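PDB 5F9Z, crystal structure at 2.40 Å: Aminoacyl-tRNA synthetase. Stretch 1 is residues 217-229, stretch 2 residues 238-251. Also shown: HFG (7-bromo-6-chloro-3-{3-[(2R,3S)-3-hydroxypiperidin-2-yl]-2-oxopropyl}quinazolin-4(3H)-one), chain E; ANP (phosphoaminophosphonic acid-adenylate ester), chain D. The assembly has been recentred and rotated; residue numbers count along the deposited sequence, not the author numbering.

Stretch 1 217-229: KFPGGDITKSIEG
Stretch 2 (238-251) VQAATSHLLGQNFS

Two antiparallel strands, 223-229 and 238-247, carry most of the backbone pairing, their axes approaching to 4.3 Å with N-to-C directions 147° apart. The shortest backbone hydrogen bond runs from Leu245 N to Ile223 O (2.5 Å); Ile223 N returns to Leu245 O at 3.2 Å, an acceptor shared with Asp222 N (2.8 Å). Lys225 and Ser243 form the next closed pair, Lys225 N to Ser243 O and Ser243 N to Lys225 O both measuring 2.8 Å. Thr224 faces His244 and Ser226 faces Thr242 as non-hydrogen-bonded pairs, each with CA atoms 4.3 Å apart.

The register then slips by one residue. Ile227 N reaches Ala241 O only weakly (3.5 Å), whereas Ile227 O accepts from Ala240 N at 2.7 Å. The bulge is accommodated by Ala240, whose phi/psi of -76/-39° departs from extended geometry. Beyond it Glu228 pairs with Gln239, and Gly229 with Val238 through Gly229 N to Val238 O (2.7 Å) and Val238 N to Gly229 O (2.9 Å).

Side chains add two polar links. Asn249 (chi1 m), at the start of a helix, donates from ND2 to Asp222 OD1 (2.8 Å); Asp222 is also m, and its OD2 accepts from a water at 2.5 Å, whose oxygen accepts from Gln248 N at 3.0 Å. Gly247 (phi/psi 66/-130°), in the type II' turn Leu246-Asn249, suits this corner: an ideal CB would lie 2.0 Å from Asp222 OD2. Thr224 OG1 and His244 ND1, both residues m, share a hydrogen bond of 2.9 Å, and Thr224 OG1 also accepts from Phe218 N (2.9 Å). With ND1 so engaged, His244 NE2 donates to HFG O7' (2.6 Å).

Phe218 (chi1 t) opens a type I turn closed by Gly221 N to Phe218 O (3.0 Å). Its ring presents an edge to the His244 face, centroids 5.0 Å apart and planes at 53°, while HFG C3' lies over one face of Phe218. Phe218 CD2 meets Leu246 CD2 at 4.1 Å, and Phe218 CE2 meets Phe250 CE2 at 3.9 Å. Gly220 leaves room for Phe250, since an ideal CB would clash with CE2 at 3.0 Å.

On the sheet face carrying Ile223 and Ile227, Ile223 CD1 (m, t) packs on Leu245 CD2 (t, p) at 3.7 Å. Ile227 (p, t) sets CG1 3.6 Å from Ala240 CB and CD1 3.7 Å from Ala241 CB, the small alanine side chains lying against its CG1-CD1 arm. In all, 964 Å² is buried between the stretches.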

ATOM      1  N   LYS A 217      13.679  -1.163 -14.293  1.00 32.54           N
ATOM      2  CA  LYS A 217      13.187  -2.491 -13.963  1.00 32.63           C
ATOM      3  C   LYS A 217      14.158  -3.207 -13.026  1.00 33.26           C
ATOM      4  O   LYS A 217      15.292  -2.774 -12.803  1.00 33.67           O
ATOM      5  CB  LYS A 217      12.977  -3.318 -15.231  1.00 32.00           C
ATOM      6  CG  LYS A 217      14.261  -3.854 -15.840  1.00 32.96           C
ATOM      7  CD  LYS A 217      13.977  -4.711 -17.062  1.00 33.93           C
ATOM      8  CE  LYS A 217      15.253  -5.335 -17.606  1.00 35.27           C
ATOM      9  NZ  LYS A 217      15.013  -6.074 -18.876  1.00 34.88           N
ATOM     10  N   PHE A 218      13.689  -4.315 -12.468  1.00 33.38           N
ATOM     11  CA  PHE A 218      14.532  -5.185 -11.656  1.00 32.65           C
ATOM     12  C   PHE A 218      15.611  -5.798 -12.539  1.00 34.51           C
ATOM     13  O   PHE A 218      15.282  -6.543 -13.471  1.00 34.74           O
ATOM     14  CB  PHE A 218      13.676  -6.272 -11.007  1.00 30.53           C
ATOM     15  CG  PHE A 218      14.437  -7.197 -10.096  1.00 29.26           C
ATOM     16  CD1 PHE A 218      15.546  -6.758  -9.393  1.00 29.87           C
ATOM     17  CD2 PHE A 218      14.034  -8.514  -9.943  1.00 27.37           C
ATOM     18  CE1 PHE A 218      16.239  -7.616  -8.559  1.00 29.18           C
ATOM     19  CE2 PHE A 218      14.723  -9.375  -9.109  1.00 27.22           C
ATOM     20  CZ  PHE A 218      15.826  -8.924  -8.416  1.00 28.21           C
ATOM     21  N   PRO A 219      16.895  -5.511 -12.300  1.00 36.61           N
ATOM     22  CA  PRO A 219      17.944  -6.056 -13.179  1.00 36.98           C
ATOM     23  C   PRO A 219      17.967  -7.574 -13.246  1.00 37.40           C
ATOM     24  O   PRO A 219      18.484  -8.126 -14.226  1.00 38.87           O
ATOM     25  CB  PRO A 219      19.238  -5.506 -12.563  1.00 36.83           C
ATOM     26  CG  PRO A 219      18.813  -4.282 -11.823  1.00 36.87           C
ATOM     27  CD  PRO A 219      17.444  -4.591 -11.289  1.00 36.58           C
ATOM     28  N   GLY A 220      17.422  -8.265 -12.247  1.00 37.62           N
ATOM     29  CA  GLY A 220      17.403  -9.716 -12.260  1.00 37.28           C
ATOM     30  C   GLY A 220      16.321 -10.344 -13.112  1.00 36.18           C
ATOM     31  O   GLY A 220      16.306 -11.569 -13.258  1.00 37.67           O
ATOM     32  N   GLY A 221      15.419  -9.542 -13.678  1.00 34.68           N
ATOM     33  CA  GLY A 221      14.332 -10.043 -14.486  1.00 34.33           C
ATOM     34  C   GLY A 221      14.321  -9.440 -15.881  1.00 35.33           C
ATOM     35  O   GLY A 221      15.170  -8.622 -16.245  1.00 35.95           O
ATOM     36  N   ASP A 222      13.329  -9.870 -16.661  1.00 35.77           N
ATOM     37  CA  ASP A 222      13.142  -9.377 -18.020  1.00 35.76           C
ATOM     38  C   ASP A 222      12.160  -8.212 -18.074  1.00 34.75           C
ATOM     39  O   ASP A 222      12.451  -7.178 -18.683  1.00 36.00           O
ATOM     40  CB  ASP A 222      12.660 -10.509 -18.933  1.00 34.63           C
ATOM     41  CG  ASP A 222      13.735 -11.544 -19.200  1.00 34.60           C
ATOM     42  OD1 ASP A 222      14.931 -11.203 -19.085  1.00 35.61           O
ATOM     43  OD2 ASP A 222      13.384 -12.697 -19.532  1.00 33.98           O
ATOM     44  N   ILE A 223      10.994  -8.367 -17.451  1.00 31.50           N
ATOM     45  CA  ILE A 223       9.951  -7.349 -17.447  1.00 31.04           C
ATOM     46  C   ILE A 223       9.505  -7.125 -16.011  1.00 32.34           C
ATOM     47  O   ILE A 223       9.169  -8.083 -15.305  1.00 33.97           O
ATOM     48  CB  ILE A 223       8.749  -7.754 -18.324  1.00 30.78           C
ATOM     49  CG1 ILE A 223       9.191  -7.997 -19.768  1.00 31.96           C
ATOM     50  CG2 ILE A 223       7.665  -6.687 -18.268  1.00 29.97           C
ATOM     51  CD1 ILE A 223       8.075  -8.462 -20.676  1.00 31.49           C
ATOM     52  N   THR A 224       9.504  -5.866 -15.579  1.00 31.17           N
ATOM     53  CA  THR A 224       9.022  -5.486 -14.256  1.00 28.08           C
ATOM     54  C   THR A 224       7.796  -4.601 -14.427  1.00 28.10           C
ATOM     55  O   THR A 224       7.905  -3.465 -14.902  1.00 29.27           O
ATOM     56  CB  THR A 224      10.102  -4.765 -13.450  1.00 26.92           C
ATOM     57  OG1 THR A 224      11.172  -5.673 -13.158  1.00 28.59           O
ATOM     58  CG2 THR A 224       9.525  -4.233 -12.147  1.00 24.10           C
ATOM     59  N   LYS A 225       6.634  -5.124 -14.054  1.00 27.16           N
ATOM     60  CA  LYS A 225       5.405  -4.350 -14.020  1.00 27.96           C
ATOM     61  C   LYS A 225       5.123  -3.916 -12.587  1.00 28.94           C
ATOM     62  O   LYS A 225       5.512  -4.589 -11.629  1.00 30.19           O
ATOM     63  CB  LYS A 225       4.234  -5.160 -14.577  1.00 28.40           C
ATOM     64  CG  LYS A 225       4.429  -5.584 -16.023  1.00 30.16           C
ATOM     65  CD  LYS A 225       3.181  -6.228 -16.597  1.00 31.04           C
ATOM     66  CE  LYS A 225       3.358  -6.527 -18.077  1.00 31.83           C
ATOM     67  NZ  LYS A 225       2.125  -7.103 -18.683  1.00 32.51           N
ATOM     68  N   SER A 226       4.454  -2.776 -12.445  1.00 28.47           N
ATOM     69  CA  SER A 226       4.237  -2.206 -11.125  1.00 28.00           C
ATOM     70  C   SER A 226       2.953  -1.392 -11.118  1.00 27.28           C
ATOM     71  O   SER A 226       2.355  -1.117 -12.160  1.00 29.75           O
ATOM     72  CB  SER A 226       5.417  -1.329 -10.697  1.00 28.46           C
ATOM     73  OG  SER A 226       5.475  -0.151 -11.483  1.00 30.06           O
ATOM     74  N   ILE A 227       2.536  -1.018  -9.913  1.00 24.63           N
ATOM     75  CA  ILE A 227       1.476  -0.041  -9.698  1.00 23.89           C
ATOM     76  C   ILE A 227       2.104   1.145  -8.981  1.00 24.46           C
ATOM     77  O   ILE A 227       2.734   0.980  -7.929  1.00 21.81           O
ATOM     78  CB  ILE A 227       0.304  -0.625  -8.893  1.00 23.57           C
ATOM     79  CG1 ILE A 227       0.810  -1.478  -7.730  1.00 23.83           C
ATOM     80  CG2 ILE A 227      -0.598  -1.452  -9.790  1.00 23.16           C
ATOM     81  CD1 ILE A 227      -0.289  -1.942  -6.796  1.00 23.68           C
ATOM     82  N   GLU A 228       1.953   2.332  -9.557  1.00 27.94           N
ATOM     83  CA  GLU A 228       2.562   3.541  -9.022  1.00 29.27           C
ATOM     84  C   GLU A 228       1.511   4.379  -8.309  1.00 29.39           C
ATOM     85  O   GLU A 228       0.466   4.699  -8.886  1.00 29.65           O
ATOM     86  CB  GLU A 228       3.222   4.360 -10.132  1.00 32.83           C
ATOM     87  CG  GLU A 228       4.351   3.648 -10.864  1.00 35.69           C
ATOM     88  CD  GLU A 228       5.520   3.310  -9.959  1.00 37.22           C
ATOM     89  OE1 GLU A 228       5.863   2.116  -9.849  1.00 37.40           O
ATOM     90  OE2 GLU A 228       6.095   4.240  -9.354  1.00 38.85           O
ATOM     91  N   GLY A 229       1.788   4.725  -7.051  1.00 28.58           N
ATOM     92  CA  GLY A 229       0.983   5.671  -6.314  1.00 26.87           C
ATOM     93  C   GLY A 229       1.597   7.063  -6.346  1.00 27.04           C
ATOM     94  O   GLY A 229       2.670   7.291  -6.897  1.00 28.75           O
ATOM     95  N   VAL A 238       5.136   6.946  -5.422  1.00 29.11           N
ATOM     96  CA  VAL A 238       5.547   5.856  -4.547  1.00 27.46           C
ATOM     97  C   VAL A 238       5.111   4.535  -5.164  1.00 25.92           C
ATOM     98  O   VAL A 238       3.924   4.322  -5.436  1.00 26.04           O
ATOM     99  CB  VAL A 238       4.983   6.044  -3.123  1.00 25.88           C
ATOM    100  CG1 VAL A 238       3.482   6.323  -3.159  1.00 24.30           C
ATOM    101  CG2 VAL A 238       5.291   4.834  -2.266  1.00 25.24           C
ATOM    102  N   GLN A 239       6.071   3.650  -5.418  1.00 25.39           N
ATOM    103  CA  GLN A 239       5.769   2.364  -6.038  1.00 26.36           C
ATOM    104  C   GLN A 239       4.945   1.525  -5.070  1.00 24.43           C
ATOM    105  O   GLN A 239       5.426   1.138  -4.001  1.00 24.94           O
ATOM    106  CB  GLN A 239       7.055   1.648  -6.435  1.00 30.76           C
ATOM    107  CG  GLN A 239       6.818   0.352  -7.193  1.00 35.12           C
ATOM    108  CD  GLN A 239       8.063  -0.145  -7.899  1.00 40.53           C
ATOM    109  OE1 GLN A 239       9.080   0.548  -7.952  1.00 42.54           O
ATOM    110  NE2 GLN A 239       7.989  -1.350  -8.449  1.00 43.01           N
ATOM    111  N   ALA A 240       3.695   1.252  -5.446  1.00 23.31           N
ATOM    112  CA  ALA A 240       2.763   0.592  -4.540  1.00 22.76           C
ATOM    113  C   ALA A 240       3.058  -0.898  -4.410  1.00 24.38           C
ATOM    114  O   ALA A 240       2.946  -1.461  -3.316  1.00 22.70           O
ATOM    115  CB  ALA A 240       1.331   0.821  -5.023  1.00 20.41           C
ATOM    116  N   ALA A 241       3.429  -1.545  -5.510  1.00 26.05           N
ATOM    117  CA  ALA A 241       3.787  -2.958  -5.514  1.00 25.41           C
ATOM    118  C   ALA A 241       4.553  -3.237  -6.800  1.00 26.94           C
ATOM    119  O   ALA A 241       4.765  -2.341  -7.622  1.00 26.49           O
ATOM    120  CB  ALA A 241       2.550  -3.850  -5.384  1.00 23.02           C
ATOM    121  N   THR A 242       4.967  -4.489  -6.974  1.00 26.31           N
ATOM    122  CA  THR A 242       5.752  -4.850  -8.146  1.00 26.52           C
ATOM    123  C   THR A 242       5.535  -6.319  -8.482  1.00 24.86           C
ATOM    124  O   THR A 242       5.285  -7.147  -7.602  1.00 25.56           O
ATOM    125  CB  THR A 242       7.244  -4.569  -7.930  1.00 29.60           C
ATOM    126  OG1 THR A 242       7.972  -4.900  -9.119  1.00 32.95           O
ATOM    127  CG2 THR A 242       7.777  -5.387  -6.774  1.00 30.86           C
ATOM    128  N   SER A 243       5.633  -6.625  -9.774  1.00 22.64           N
ATOM    129  CA  SER A 243       5.470  -7.983 -10.281  1.00 24.67           C
ATOM    130  C   SER A 243       6.440  -8.168 -11.436  1.00 26.75           C
ATOM    131  O   SER A 243       6.354  -7.452 -12.438  1.00 27.39           O
ATOM    132  CB  SER A 243       4.029  -8.236 -10.732  1.00 26.83           C
ATOM    133  OG  SER A 243       3.841  -9.588 -11.114  1.00 30.46           O
ATOM    134  N   HIS A 244       7.360  -9.118 -11.297  1.00 25.64           N
ATOM    135  CA  HIS A 244       8.462  -9.285 -12.234  1.00 26.20           C
ATOM    136  C   HIS A 244       8.246 -10.504 -13.118  1.00 26.82           C
ATOM    137  O   HIS A 244       7.823 -11.562 -12.644  1.00 26.53           O
ATOM    138  CB  HIS A 244       9.796  -9.438 -11.496  1.00 26.34           C
ATOM    139  CG  HIS A 244      10.026  -8.408 -10.436  1.00 26.81           C
ATOM    140  ND1 HIS A 244      10.407  -7.115 -10.723  1.00 27.67           N
ATOM    141  CD2 HIS A 244       9.940  -8.484  -9.087  1.00 26.06           C
ATOM    142  CE1 HIS A 244      10.542  -6.438  -9.597  1.00 27.52           C
ATOM    143  NE2 HIS A 244      10.263  -7.246  -8.589  1.00 27.04           N
ATOM    144  N   LEU A 245       8.544 -10.348 -14.407  1.00 28.89           N
ATOM    145  CA  LEU A 245       8.713 -11.486 -15.308  1.00 29.41           C
ATOM    146  C   LEU A 245      10.201 -11.803 -15.330  1.00 30.23           C
ATOM    147  O   LEU A 245      10.968 -11.251 -16.121  1.00 32.61           O
ATOM    148  CB  LEU A 245       8.173 -11.183 -16.699  1.00 29.29           C
ATOM    149  CG  LEU A 245       8.411 -12.287 -17.736  1.00 30.35           C
ATOM    150  CD1 LEU A 245       7.752 -13.589 -17.303  1.00 29.07           C
ATOM    151  CD2 LEU A 245       7.925 -11.864 -19.116  1.00 30.77           C
ATOM    152  N   LEU A 246      10.620 -12.690 -14.425  1.00 29.38           N
ATOM    153  CA  LEU A 246      12.031 -13.036 -14.314  1.00 31.04           C
ATOM    154  C   LEU A 246      12.544 -13.773 -15.542  1.00 33.04           C
ATOM    155  O   LEU A 246      13.748 -13.729 -15.816  1.00 35.01           O
ATOM    156  CB  LEU A 246      12.265 -13.887 -13.065  1.00 29.94           C
ATOM    157  CG  LEU A 246      11.726 -13.312 -11.754  1.00 25.28           C
ATOM    158  CD1 LEU A 246      11.834 -14.340 -10.641  1.00 26.17           C
ATOM    159  CD2 LEU A 246      12.465 -12.035 -11.387  1.00 22.57           C
ATOM    160  N   GLY A 247      11.664 -14.434 -16.284  1.00 32.50           N
ATOM    161  CA  GLY A 247      12.117 -15.208 -17.427  1.00 32.37           C
ATOM    162  C   GLY A 247      12.962 -16.376 -16.964  1.00 31.89           C
ATOM    163  O   GLY A 247      12.580 -17.135 -16.068  1.00 28.91           O
ATOM    164  N   GLN A 248      14.137 -16.521 -17.572  1.00 34.45           N
ATOM    165  CA  GLN A 248      15.061 -17.593 -17.235  1.00 33.21           C
ATOM    166  C   GLN A 248      16.354 -17.076 -16.617  1.00 33.45           C
ATOM    167  O   GLN A 248      17.328 -17.828 -16.520  1.00 34.46           O
ATOM    168  CB  GLN A 248      15.363 -18.431 -18.478  1.00 33.48           C
ATOM    169  CG  GLN A 248      14.150 -19.166 -19.026  1.00 32.05           C
ATOM    170  CD  GLN A 248      14.384 -19.723 -20.415  1.00 35.12           C
ATOM    171  OE1 GLN A 248      14.979 -19.064 -21.267  1.00 37.99           O
ATOM    172  NE2 GLN A 248      13.917 -20.944 -20.650  1.00 35.39           N
ATOM    173  N   ASN A 249      16.382 -15.813 -16.186  1.00 32.76           N
ATOM    174  CA  ASN A 249      17.609 -15.242 -15.639  1.00 34.09           C
ATOM    175  C   ASN A 249      18.000 -15.910 -14.327  1.00 33.12           C
ATOM    176  O   ASN A 249      19.186 -16.166 -14.085  1.00 32.40           O
ATOM    177  CB  ASN A 249      17.441 -13.735 -15.451  1.00 34.31           C
ATOM    178  CG  ASN A 249      17.193 -13.010 -16.759  1.00 35.43           C
ATOM    179  OD1 ASN A 249      17.884 -13.241 -17.751  1.00 38.14           O
ATOM    180  ND2 ASN A 249      16.194 -12.136 -16.771  1.00 32.92           N
ATOM    181  N   PHE A 250      17.023 -16.203 -13.467  1.00 33.46           N
ATOM    182  CA  PHE A 250      17.328 -16.862 -12.203  1.00 32.66           C
ATOM    183  C   PHE A 250      17.418 -18.377 -12.349  1.00 31.72           C
ATOM    184  O   PHE A 250      18.192 -19.017 -11.630  1.00 31.89           O
ATOM    185  CB  PHE A 250      16.284 -16.499 -11.147  1.00 30.43           C
ATOM    186  CG  PHE A 250      16.552 -15.195 -10.456  1.00 32.08           C
ATOM    187  CD1 PHE A 250      17.559 -15.094  -9.511  1.00 34.05           C
ATOM    188  CD2 PHE A 250      15.796 -14.072 -10.746  1.00 33.67           C
ATOM    189  CE1 PHE A 250      17.812 -13.896  -8.871  1.00 35.26           C
ATOM    190  CE2 PHE A 250      16.043 -12.869 -10.108  1.00 35.20           C
ATOM    191  CZ  PHE A 250      17.052 -12.782  -9.169  1.00 35.95           C
ATOM    192  N   SER A 251      16.642 -18.964 -13.264  1.00 31.04           N
ATOM    193  CA  SER A 251      16.715 -20.408 -13.461  1.00 32.62           C
ATOM    194  C   SER A 251      18.031 -20.819 -14.111  1.00 34.54           C
ATOM    195  O   SER A 251      18.543 -21.909 -13.831  1.00 34.72           O
ATOM    196  CB  SER A 251      15.529 -20.885 -14.297  1.00 32.84           C
ATOM    197  OG  SER A 251      15.515 -20.262 -15.568  1.00 34.72           O
TER
HETATM  198  O4' HFG E 702      13.579  -8.014  -4.016  1.00 34.77           O
HETATM  199  C21 HFG E 702      13.657  -7.656  -5.155  1.00 34.31           C
HETATM  200  C3' HFG E 702      12.795  -8.323  -6.251  1.00 33.19           C
HETATM  201  C2' HFG E 702      11.604  -9.104  -5.691  1.00 30.75           C
HETATM  202  N1' HFG E 702      12.033 -10.095  -4.799  1.00 29.62           N
HETATM  203  C6' HFG E 702      10.974 -10.514  -3.931  1.00 30.42           C
HETATM  204  C5' HFG E 702       9.592 -10.135  -4.467  1.00 30.70           C
HETATM  205  C4' HFG E 702       9.441  -8.718  -4.624  1.00 29.63           C
HETATM  206  C39 HFG E 702      10.654  -8.103  -5.001  1.00 30.25           C
HETATM  207  O7' HFG E 702      10.376  -6.965  -5.972  1.00 30.95           O
HETATM  208  C1' HFG E 702      14.682  -6.437  -5.567  1.00 34.29           C
HETATM  209  N3  HFG E 702      15.685  -6.210  -4.441  1.00 34.63           N
HETATM  210  C4  HFG E 702      16.659  -7.165  -4.185  1.00 36.81           C
HETATM  211  O11 HFG E 702      16.718  -8.192  -4.865  1.00 37.67           O
HETATM  212  C10 HFG E 702      17.557  -6.962  -3.178  1.00 38.27           C
HETATM  213  C5  HFG E 702      18.586  -7.930  -2.885  1.00 39.94           C
HETATM  214  C2  HFG E 702      15.625  -5.113  -3.717  1.00 34.54           C
HETATM  215  N1  HFG E 702      16.488  -4.880  -2.717  1.00 35.65           N
HETATM  216  C9  HFG E 702      17.461  -5.798  -2.440  1.00 38.22           C
HETATM  217  C8  HFG E 702      18.366  -5.556  -1.396  1.00 41.16           C
HETATM  218  C7  HFG E 702      19.374  -6.510  -1.110  1.00 45.97           C
HETATM  219 BR1  HFG E 702      20.632  -6.168   0.348  1.00 55.64          BR
HETATM  220  C6  HFG E 702      19.472  -7.692  -1.861  1.00 42.82           C
HETATM  221 CL1  HFG E 702      20.730  -8.874  -1.500  1.00 43.53          CL
HETATM  222  PG  ANP D 701      13.294   0.915  -3.821  1.00 35.98           P
HETATM  223  O1G ANP D 701      14.375   1.452  -4.703  1.00 36.83           O
HETATM  224  O2G ANP D 701      12.322   2.090  -3.421  1.00 37.53           O
HETATM  225  O3G ANP D 701      13.930   0.305  -2.508  1.00 33.56           O
HETATM  226  PB  ANP D 701      12.866  -1.833  -4.253  1.00 33.27           P
HETATM  227  O1B ANP D 701      13.436  -2.563  -5.503  1.00 34.34           O
HETATM  228  O2B ANP D 701      13.902  -1.818  -3.175  1.00 29.25           O
HETATM  229  N3B ANP D 701      12.419  -0.268  -4.665  1.00 34.60           N
HETATM  230  PA  ANP D 701      11.413  -4.140  -3.904  1.00 32.60           P
HETATM  231  O1A ANP D 701      12.608  -4.868  -3.425  1.00 31.72           O
HETATM  232  O2A ANP D 701      11.064  -4.402  -5.371  1.00 32.73           O
HETATM  233  O3A ANP D 701      11.591  -2.569  -3.743  1.00 33.68           O
HETATM  234  O5' ANP D 701      10.205  -4.514  -2.948  1.00 33.97           O
HETATM  235  C5' ANP D 701       8.860  -4.670  -3.452  1.00 32.38           C
HETATM  236  C4' ANP D 701       8.031  -3.487  -3.018  1.00 30.88           C
HETATM  237  O4' ANP D 701       8.204  -3.282  -1.605  1.00 30.42           O
HETATM  238  C3' ANP D 701       8.407  -2.157  -3.658  1.00 31.00           C
HETATM  239  O3' ANP D 701       7.727  -1.987  -4.895  1.00 32.89           O
HETATM  240  C2' ANP D 701       7.942  -1.138  -2.613  1.00 31.12           C
HETATM  241  O2' ANP D 701       6.582  -0.770  -2.810  1.00 31.49           O
HETATM  242  C1' ANP D 701       8.105  -1.904  -1.292  1.00 30.23           C
HETATM  243  N9  ANP D 701       9.283  -1.529  -0.516  1.00 30.24           N
HETATM  244  C8  ANP D 701      10.580  -1.474  -0.955  1.00 30.26           C
HETATM  245  N7  ANP D 701      11.442  -1.114  -0.034  1.00 29.98           N
HETATM  246  C5  ANP D 701      10.656  -0.926   1.094  1.00 30.23           C
HETATM  247  C6  ANP D 701      10.967  -0.540   2.412  1.00 31.51           C
HETATM  248  N6  ANP D 701      12.202  -0.260   2.834  1.00 30.98           N
HETATM  249  N1  ANP D 701       9.946  -0.448   3.296  1.00 31.78           N
HETATM  250  C2  ANP D 701       8.708  -0.726   2.880  1.00 30.35           C
HETATM  251  N3  ANP D 701       8.296  -1.099   1.666  1.00 30.02           N
HETATM  252  C4  ANP D 701       9.325  -1.182   0.813  1.00 30.17           C
HETATM  253  O   HOH W   1      14.939 -14.655 -19.806  1.00 31.02           O